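Local structure of prophage lambdalm01, antigen B (Listeria monocytogenes, 4ACV) at residues 11-16 / 79-84. The protein is probably a prophage tail terminator, a protein that as a hexameric ring would cap and complete the end of a phage tail tube. Sequence-based numbering, arbitrary orientation.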
loop_
_atom_site.group_PDB
_atom_site.type_symbol
_atom_site.label_atom_id
_atom_site.label_comp_id
_atom_site.label_asym_id
_atom_site.label_seq_id
_atom_site.Cartn_x
_atom_site.Cartn_y
_atom_site.Cartn_z
ATOM N N GLU B 11 -19.140 -18.708 -13.312
ATOM C CA GLU B 11 -20.046 -19.783 -13.676
ATOM C C GLU B 11 -19.330 -21.034 -14.175
ATOM O O GLU B 11 -19.714 -22.152 -13.828
ATOM C CB GLU B 11 -21.078 -19.312 -14.704
ATOM C CG GLU B 11 -22.366 -18.818 -14.069
ATOM C CD GLU B 11 -22.962 -19.823 -13.085
ATOM O OE1 GLU B 11 -22.650 -21.036 -13.179
ATOM O OE2 GLU B 11 -23.744 -19.397 -12.208
ATOM N N ALA B 12 -18.302 -20.848 -14.996
ATOM C CA ALA B 12 -17.566 -21.985 -15.539
ATOM C C ALA B 12 -17.018 -22.837 -14.392
ATOM O O ALA B 12 -17.136 -24.049 -14.410
ATOM C CB ALA B 12 -16.428 -21.520 -16.478
ATOM N N VAL B 13 -16.445 -22.180 -13.388
ATOM C CA VAL B 13 -15.852 -22.859 -12.242
ATOM C C VAL B 13 -16.905 -23.508 -11.340
ATOM O O VAL B 13 -16.758 -24.660 -10.942
ATOM C CB VAL B 13 -14.965 -21.892 -11.414
ATOM C CG1 VAL B 13 -14.308 -22.618 -10.228
ATOM C CG2 VAL B 13 -13.922 -21.256 -12.304
ATOM N N ARG B 14 -17.962 -22.770 -11.024
ATOM C CA ARG B 14 -19.040 -23.298 -10.197
ATOM C C ARG B 14 -19.651 -24.546 -10.848
ATOM O O ARG B 14 -19.894 -25.558 -10.193
ATOM C CB ARG B 14 -20.078 -22.367 -9.923
ATOM C CG ARG B 14 -21.840 -22.646 -9.600
ATOM C CD ARG B 14 -22.825 -21.559 -9.241
ATOM N NE ARG B 14 -23.547 -21.912 -8.029
ATOM C CZ ARG B 14 -24.736 -22.503 -8.018
ATOM N NH1 ARG B 14 -25.352 -22.781 -9.162
ATOM N NH2 ARG B 14 -25.313 -22.805 -6.861
ATOM N N THR B 15 -19.884 -24.464 -12.150
ATOM C CA THR B 15 -20.538 -25.533 -12.884
ATOM C C THR B 15 -19.701 -26.798 -12.882
ATOM O O THR B 15 -20.226 -27.901 -12.782
ATOM C CB THR B 15 -20.859 -25.100 -14.331
ATOM O OG1 THR B 15 -21.887 -24.104 -14.301
ATOM C CG2 THR B 15 -21.334 -26.285 -15.168
ATOM N N MET B 16 -18.390 -26.621 -12.971
ATOM C CA MET B 16 -17.456 -27.732 -12.965
ATOM C C MET B 16 -17.419 -28.439 -11.610
ATOM O O MET B 16 -17.372 -29.666 -11.547
ATOM C CB MET B 16 -16.065 -27.231 -13.360
ATOM C CG MET B 16 -14.975 -28.299 -13.369
ATOM S SD MET B 16 -14.192 -28.593 -11.766
ATOM C CE MET B 16 -13.566 -26.962 -11.343
ATOM N N THR B 79 -7.972 -29.480 -6.333
ATOM C CA THR B 79 -7.547 -30.336 -7.430
ATOM C C THR B 79 -8.468 -30.225 -8.646
ATOM O O THR B 79 -8.005 -30.226 -9.783
ATOM C CB THR B 79 -7.454 -31.802 -6.975
ATOM O OG1 THR B 79 -6.485 -31.911 -5.922
ATOM C CG2 THR B 79 -7.062 -32.706 -8.140
ATOM N N LEU B 80 -9.771 -30.133 -8.409
ATOM C CA LEU B 80 -10.711 -29.962 -9.506
ATOM C C LEU B 80 -10.442 -28.668 -10.278
ATOM O O LEU B 80 -10.386 -28.672 -11.506
ATOM C CB LEU B 80 -12.153 -30.007 -9.000
ATOM C CG LEU B 80 -12.573 -31.415 -8.559
ATOM C CD1 LEU B 80 -13.948 -31.424 -7.878
ATOM C CD2 LEU B 80 -12.525 -32.390 -9.738
ATOM N N ILE B 81 -10.258 -27.573 -9.552
ATOM C CA ILE B 81 -10.007 -26.283 -10.176
ATOM C C ILE B 81 -8.734 -26.318 -11.039
ATOM O O ILE B 81 -8.722 -25.804 -12.159
ATOM C CB ILE B 81 -9.932 -25.158 -9.123
ATOM C CG1 ILE B 81 -11.283 -24.977 -8.428
ATOM C CG2 ILE B 81 -9.517 -23.867 -9.759
ATOM C CD1 ILE B 81 -11.217 -24.076 -7.204
ATOM N N GLN B 82 -7.675 -26.942 -10.527
ATOM C CA GLN B 82 -6.440 -27.090 -11.300
ATOM C C GLN B 82 -6.572 -27.996 -12.527
ATOM O O GLN B 82 -5.770 -27.902 -13.449
ATOM C CB GLN B 82 -5.315 -27.617 -10.419
ATOM C CG GLN B 82 -4.842 -26.641 -9.383
ATOM C CD GLN B 82 -3.564 -27.090 -8.747
ATOM O OE1 GLN B 82 -2.494 -26.960 -9.340
ATOM N NE2 GLN B 82 -3.657 -27.637 -7.538
ATOM N N MET B 83 -7.559 -28.889 -12.516
ATOM C CA MET B 83 -7.826 -29.784 -13.640
ATOM C C MET B 83 -8.513 -29.027 -14.772
ATOM O O MET B 83 -8.641 -29.532 -15.875
ATOM C CB MET B 83 -8.704 -30.963 -13.198
ATOM C CG MET B 83 -7.938 -32.177 -12.674
ATOM S SD MET B 83 -9.011 -33.563 -12.161
ATOM C CE MET B 83 -10.197 -33.624 -13.503
ATOM N N GLY B 84 -8.967 -27.813 -14.492
ATOM C CA GLY B 84 -9.558 -26.985 -15.522
ATOM C C GLY B 84 -11.069 -26.996 -15.529
ATOM O O GLY B 84 -11.712 -27.723 -14.773
#
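Met16 reaches from helix 6-19 to the last turn of helix 71-82 and carries most of this apolar contact, in which no hydrogen bond crosses between the segments. Its CG is anti to the backbone N (chi1 179°), which sends the chain outward from its own helix; bends at chi2 (-85°) and chi3 (-58°) then fold the thioether along the backbone opposite. SD meets Leu80 CB at 3.7 Å, the two side chains crossing at a slant, while the terminal methyl CE lies 3.6 Å from Leu80 O and 3.8 Å from Ile81 CA. Nearer the root of the same side chain, Met16 CG touches Gly84 O at 3.6 Å. Gly84 takes a positive phi just after the helix, and this turn leads the chain out of helix 71-82. One turn earlier on helix 6-19, buried Val13 brings CG1 to 4.2 Å from Ile81 CG1, extending the apolar seam. Leu17, the next residue along helix 6-19, adds to it by touching both Leu80 and Ile81. Ile81 also packs on Val96 of strand 92-99, and the seam joins helix 6-19 to helix 71-82 where the latter lies on the antiparallel sheet.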